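Local coordinates for putative major capsid protein (Cafeteriavirus-dependent mavirus, PDB 6G43), which probably builds the icosahedral shell of the virophage, assembling as trimers of subunits with the double jelly-roll fold, at residues 92-97 / 163-168; 98-103 / 146-151. All coordinates share one frame; numbering follows the deposited sequence.

Contact 1: residues 92-97 / 163-168; sequences LKDQIG and YRQGTE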
loop_
_atom_site.group_PDB
_atom_site.type_symbol
_atom_site.label_atom_id
_atom_site.label_comp_id
_atom_site.label_asym_id
_atom_site.label_seq_id
_atom_site.Cartn_x
_atom_site.Cartn_y
_atom_site.Cartn_z
ATOM N N LEU A 92 6.677 -2.280 30.722
ATOM C CA LEU A 92 5.804 -2.993 29.783
ATOM C C LEU A 92 5.423 -2.173 28.538
ATOM O O LEU A 92 4.387 -2.429 27.929
ATOM C CB LEU A 92 4.549 -3.540 30.490
ATOM C CG LEU A 92 4.787 -4.467 31.683
ATOM C CD1 LEU A 92 3.463 -4.827 32.335
ATOM C CD2 LEU A 92 5.527 -5.726 31.255
ATOM N N LYS A 93 6.270 -1.216 28.150
ATOM C CA LYS A 93 6.007 -0.379 26.978
ATOM C C LYS A 93 6.115 -1.222 25.718
ATOM O O LYS A 93 7.158 -1.824 25.467
ATOM C CB LYS A 93 6.999 0.782 26.882
ATOM C CG LYS A 93 6.785 1.870 27.915
ATOM C CD LYS A 93 7.612 3.106 27.593
ATOM C CE LYS A 93 7.640 4.067 28.771
ATOM N NZ LYS A 93 8.055 5.439 28.365
ATOM N N ASP A 94 5.026 -1.269 24.950
ATOM C CA ASP A 94 4.972 -1.991 23.674
ATOM C C ASP A 94 5.247 -3.504 23.805
ATOM O O ASP A 94 5.773 -4.129 22.880
ATOM C CB ASP A 94 5.930 -1.339 22.654
ATOM C CG ASP A 94 5.671 0.153 22.473
ATOM O OD1 ASP A 94 4.510 0.593 22.606
ATOM O OD2 ASP A 94 6.635 0.891 22.198
ATOM N N GLN A 95 4.871 -4.081 24.948
ATOM C CA GLN A 95 5.198 -5.480 25.278
ATOM C C GLN A 95 4.011 -6.416 25.561
ATOM O O GLN A 95 4.203 -7.633 25.606
ATOM C CB GLN A 95 6.192 -5.501 26.448
ATOM C CG GLN A 95 7.617 -5.181 26.014
ATOM C CD GLN A 95 8.598 -5.061 27.171
ATOM O OE1 GLN A 95 8.312 -4.424 28.179
ATOM N NE2 GLN A 95 9.773 -5.662 27.018
ATOM N N ILE A 96 2.807 -5.867 25.737
ATOM C CA ILE A 96 1.600 -6.660 26.003
ATOM C C ILE A 96 0.540 -6.385 24.934
ATOM O O ILE A 96 0.325 -5.237 24.537
ATOM C CB ILE A 96 0.991 -6.337 27.390
ATOM C CG1 ILE A 96 2.026 -6.509 28.516
ATOM C CG2 ILE A 96 -0.241 -7.198 27.667
ATOM C CD1 ILE A 96 2.515 -7.927 28.740
ATOM N N GLY A 97 -0.128 -7.445 24.488
ATOM C CA GLY A 97 -1.245 -7.332 23.555
ATOM C C GLY A 97 -1.981 -8.650 23.410
ATOM O O GLY A 97 -1.884 -9.526 24.279
ATOM N N TYR A 163 2.961 -5.793 19.363
ATOM C CA TYR A 163 2.447 -5.217 20.612
ATOM C C TYR A 163 2.830 -3.747 20.814
ATOM O O TYR A 163 2.622 -3.204 21.897
ATOM C CB TYR A 163 2.877 -6.076 21.813
ATOM C CG TYR A 163 2.584 -7.550 21.616
ATOM C CD1 TYR A 163 1.341 -7.978 21.140
ATOM C CD2 TYR A 163 3.548 -8.521 21.892
ATOM C CE1 TYR A 163 1.071 -9.322 20.945
ATOM C CE2 TYR A 163 3.282 -9.872 21.702
ATOM C CZ TYR A 163 2.041 -10.266 21.228
ATOM O OH TYR A 163 1.753 -11.596 21.020
ATOM N N ARG A 164 3.360 -3.104 19.772
ATOM C CA ARG A 164 3.537 -1.653 19.767
ATOM C C ARG A 164 2.190 -0.961 19.937
ATOM O O ARG A 164 1.196 -1.356 19.327
ATOM C CB ARG A 164 4.211 -1.172 18.476
ATOM C CG ARG A 164 5.726 -1.306 18.487
ATOM C CD ARG A 164 6.323 -1.108 17.103
ATOM N NE ARG A 164 7.788 -1.103 17.136
ATOM C CZ ARG A 164 8.555 -0.085 17.537
ATOM N NH1 ARG A 164 8.029 1.067 17.962
ATOM N NH2 ARG A 164 9.877 -0.220 17.516
ATOM N N GLN A 165 2.170 0.065 20.780
ATOM C CA GLN A 165 0.969 0.845 21.019
ATOM C C GLN A 165 0.642 1.687 19.787
ATOM O O GLN A 165 1.476 1.833 18.887
ATOM C CB GLN A 165 1.167 1.726 22.252
ATOM C CG GLN A 165 1.355 0.936 23.546
ATOM C CD GLN A 165 1.947 1.765 24.669
ATOM O OE1 GLN A 165 1.239 2.183 25.578
ATOM N NE2 GLN A 165 3.251 2.003 24.612
ATOM N N GLY A 166 -0.568 2.235 19.751
ATOM C CA GLY A 166 -1.047 3.014 18.600
ATOM C C GLY A 166 -0.062 4.067 18.117
ATOM O O GLY A 166 0.280 4.120 16.933
ATOM N N THR A 167 0.406 4.886 19.055
ATOM C CA THR A 167 1.362 5.957 18.774
ATOM C C THR A 167 2.773 5.473 18.406
ATOM O O THR A 167 3.541 6.228 17.813
ATOM C CB THR A 167 1.478 6.904 19.984
ATOM O OG1 THR A 167 1.694 6.137 21.175
ATOM C CG2 THR A 167 0.210 7.735 20.147
ATOM N N GLU A 168 3.112 4.236 18.772
ATOM C CA GLU A 168 4.432 3.649 18.507
ATOM C C GLU A 168 4.474 2.705 17.295
ATOM O O GLU A 168 5.545 2.199 16.961
ATOM C CB GLU A 168 4.931 2.901 19.753
ATOM C CG GLU A 168 4.682 3.608 21.084
ATOM C CD GLU A 168 5.160 5.048 21.107
ATOM O OE1 GLU A 168 6.315 5.308 20.708
ATOM O OE2 GLU A 168 4.378 5.925 21.528
HETATM O O HOH W 1 0.517 -2.644 23.493
#
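Asp94 and Gln165 meet because each turns its CG anti to its own carbonyl carbon, Asp94 with chi1 -54°, and because the glutamine chain beyond CG is extended. The two side chains cross at about a right angle, with one carboxylate oxygen taking both donors of a single residue. Gln165 N lies 3.0 Å from Asp94 OD1, in a nearly straight bond. From the opposite face of the carboxylate, Gln165 NE2 approaches Asp94 OD1 to 2.8 Å, so the oxygen is gripped from above and below its plane. Asp94 OD2 rests against the aliphatic part of Glu168, 3.5 Å from Glu168 CG. The Tyr163 ring packs on the backbone of residues 95-97, Tyr163 CD1 lying 3.6 Å from Gly97 CA. A water donates to both Ile96 O (2.8 Å) and Tyr163 O, joining the two backbones. Arg164 spends its guanidinium elsewhere: NE and NH2 bond Ser158 O and Val157 O, and NH1 donates to Glu168 O. Gln165 NE2 also bonds Thr403 OG1 of a second subunit. Such bonding of a loop to the turn leading into a short strand, continued across a subunit boundary, is consistent with a double jelly-roll capsid protein, in which loops between strands take part in subunit contacts.

Contact 2: residues 98-103 / 146-151; sequences LKSFPV and SDVDEY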
loop_
_atom_site.group_PDB
_atom_site.type_symbol
_atom_site.label_atom_id
_atom_site.label_comp_id
_atom_site.label_asym_id
_atom_site.label_seq_id
_atom_site.Cartn_x
_atom_site.Cartn_y
_atom_site.Cartn_z
ATOM N N LEU A 98 -2.718 -8.785 22.309
ATOM C CA LEU A 98 -3.435 -10.016 21.982
ATOM C C LEU A 98 -2.764 -10.745 20.825
ATOM O O LEU A 98 -2.134 -10.119 19.978
ATOM C CB LEU A 98 -4.889 -9.706 21.613
ATOM C CG LEU A 98 -5.758 -9.056 22.691
ATOM C CD1 LEU A 98 -7.110 -8.670 22.113
ATOM C CD2 LEU A 98 -5.933 -9.973 23.890
ATOM N N LYS A 99 -2.908 -12.069 20.794
ATOM C CA LYS A 99 -2.480 -12.881 19.652
ATOM C C LYS A 99 -3.416 -12.651 18.469
ATOM O O LYS A 99 -4.485 -12.058 18.623
ATOM C CB LYS A 99 -2.463 -14.367 20.022
ATOM C CG LYS A 99 -1.431 -14.728 21.079
ATOM C CD LYS A 99 -1.290 -16.237 21.227
ATOM C CE LYS A 99 -0.250 -16.598 22.279
ATOM N NZ LYS A 99 0.025 -18.058 22.329
ATOM N N SER A 100 -3.011 -13.126 17.294
ATOM C CA SER A 100 -3.774 -12.897 16.066
ATOM C C SER A 100 -5.088 -13.684 16.059
ATOM O O SER A 100 -5.107 -14.865 16.411
ATOM C CB SER A 100 -2.937 -13.246 14.831
ATOM O OG SER A 100 -2.740 -14.644 14.714
ATOM N N PHE A 101 -6.174 -13.016 15.669
ATOM C CA PHE A 101 -7.514 -13.621 15.607
ATOM C C PHE A 101 -7.876 -14.391 16.888
ATOM O O PHE A 101 -8.161 -15.588 16.827
ATOM C CB PHE A 101 -7.622 -14.536 14.380
ATOM C CG PHE A 101 -7.359 -13.835 13.079
ATOM C CD1 PHE A 101 -8.387 -13.177 12.410
ATOM C CD2 PHE A 101 -6.083 -13.825 12.525
ATOM C CE1 PHE A 101 -8.148 -12.522 11.212
ATOM C CE2 PHE A 101 -5.838 -13.173 11.325
ATOM C CZ PHE A 101 -6.872 -12.521 10.666
ATOM N N PRO A 102 -7.864 -13.704 18.049
ATOM C CA PRO A 102 -8.016 -14.386 19.342
ATOM C C PRO A 102 -9.373 -15.068 19.579
ATOM O O PRO A 102 -9.438 -16.008 20.372
ATOM C CB PRO A 102 -7.784 -13.263 20.362
ATOM C CG PRO A 102 -8.161 -12.020 19.647
ATOM C CD PRO A 102 -7.779 -12.241 18.213
ATOM N N VAL A 103 -10.431 -14.607 18.913
ATOM C CA VAL A 103 -11.757 -15.216 19.052
ATOM C C VAL A 103 -11.807 -16.572 18.351
ATOM O O VAL A 103 -12.108 -17.583 18.979
ATOM C CB VAL A 103 -12.871 -14.291 18.518
ATOM C CG1 VAL A 103 -14.230 -14.970 18.574
ATOM C CG2 VAL A 103 -12.905 -13.001 19.321
ATOM N N SER A 146 -5.695 -8.671 13.257
ATOM C CA SER A 146 -5.475 -9.350 11.975
ATOM C C SER A 146 -4.003 -9.556 11.596
ATOM O O SER A 146 -3.691 -10.429 10.783
ATOM C CB SER A 146 -6.186 -8.581 10.860
ATOM O OG SER A 146 -5.700 -7.254 10.754
ATOM N N ASP A 147 -3.108 -8.747 12.162
ATOM C CA ASP A 147 -1.672 -8.857 11.901
ATOM C C ASP A 147 -1.105 -10.173 12.448
ATOM O O ASP A 147 -1.330 -10.514 13.609
ATOM C CB ASP A 147 -0.946 -7.672 12.541
ATOM C CG ASP A 147 0.543 -7.668 12.251
ATOM O OD1 ASP A 147 0.927 -7.719 11.064
ATOM O OD2 ASP A 147 1.330 -7.600 13.216
ATOM N N VAL A 148 -0.378 -10.900 11.600
ATOM C CA VAL A 148 0.233 -12.181 11.962
ATOM C C VAL A 148 1.734 -11.978 12.175
ATOM O O VAL A 148 2.355 -11.146 11.508
ATOM C CB VAL A 148 -0.011 -13.237 10.860
ATOM C CG1 VAL A 148 0.579 -14.590 11.236
ATOM C CG2 VAL A 148 -1.500 -13.382 10.588
ATOM N N ASP A 149 2.304 -12.748 13.101
ATOM C CA ASP A 149 3.719 -12.632 13.468
ATOM C C ASP A 149 4.656 -12.923 12.298
ATOM O O ASP A 149 4.509 -13.937 11.609
ATOM C CB ASP A 149 4.060 -13.594 14.614
ATOM C CG ASP A 149 3.427 -13.195 15.931
ATOM O OD1 ASP A 149 3.202 -11.990 16.166
ATOM O OD2 ASP A 149 3.161 -14.096 16.751
ATOM N N GLU A 150 5.609 -12.020 12.090
ATOM C CA GLU A 150 6.660 -12.186 11.098
ATOM C C GLU A 150 7.875 -12.943 11.650
ATOM O O GLU A 150 8.637 -13.529 10.876
ATOM C CB GLU A 150 7.097 -10.812 10.581
ATOM C CG GLU A 150 6.004 -10.059 9.834
ATOM C CD GLU A 150 6.480 -8.725 9.291
ATOM O OE1 GLU A 150 6.716 -8.627 8.071
ATOM O OE2 GLU A 150 6.630 -7.778 10.088
ATOM N N TYR A 151 8.051 -12.932 12.976
ATOM C CA TYR A 151 9.256 -13.467 13.627
ATOM C C TYR A 151 8.920 -14.332 14.841
ATOM O O TYR A 151 7.867 -14.167 15.457
ATOM C CB TYR A 151 10.201 -12.309 13.993
ATOM C CG TYR A 151 10.630 -11.556 12.757
ATOM C CD1 TYR A 151 11.536 -12.122 11.863
ATOM C CD2 TYR A 151 10.076 -10.315 12.435
ATOM C CE1 TYR A 151 11.909 -11.467 10.703
ATOM C CE2 TYR A 151 10.445 -9.647 11.270
ATOM C CZ TYR A 151 11.363 -10.231 10.407
ATOM O OH TYR A 151 11.739 -9.595 9.248
#
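A buried van der Waals contact, with no direct hydrogen bond between the two segments, joins residues 98-103, which run out of strand 96-98 into helix 102-105, to the loop that follows helix 136-142. Its main element is the ring of Phe101 laid against the backbone of Ser146. The ring is brought there by a chi1 of -58°, which sets Phe101 CG beside its own backbone N and anti to the carbonyl carbon. Ser146 CA lies 4.2 Å from the centroid of the Phe101 ring and 30° off the ring normal, an off-centre CH-pi contact displaced toward Phe101 CZ, which is 3.7 Å from Ser146 CA. Phe101 CE2 also comes within 3.5 Å of Ser146 O, while Ser146 CB reaches Phe101 CZ at 4.0 Å. Val148 completes the group from the ring's edge, its CG2 lying near the ring plane and 4.4 Å from Phe101 CE2.

Phe101 also touches Leu139 of helix 136-142 and Glu204 of strand 196-205, and thus lies between the loop after that helix and the larger sheet, consistent with the first of two jelly rolls in a double jelly-roll subunit.

Ser100 meets the loop through carbon rather than oxygen. With chi1 at 71°, its OG sits between the backbone N and the carbonyl carbon, where it bonds Arg105 and Gln131. Ser100 CB then rests 3.4 Å from Asp147 O. Arg176 donates to that oxygen through NH1 and to Leu98 O through NE, and forms a salt bridge with Asp149 OD1, so one guanidinium bridges the two segments although they share no bond of their own. On its way past the loop, Ser100 CB also comes to 4.5 Å from Val148 CG2, the same methyl that faces the edge of the Phe101 ring.

In the fold
From the N terminus, the chain passes through residues 92-97 into strand 96-98, and directly on through residues 98-103 into helix 102-105. It then forms the hairpin 110-114 and 117-121 and helices 123-130 and 136-142. Contact 2 closes the shorter loop, of 42 residues, when 146-151 returns to 98-103. Contact 1 closes the longer one, of 65 residues, at 163-168, so the second closure encloses the first without crossing it. Their centres are about 14 Å apart, and Tyr163 CE1 reaches Leu98 O at 3.4 Å. Contact 2 ties the helical connection near the subunit's centre, whereas contact 1 fastens the outlying loop beside a second subunit.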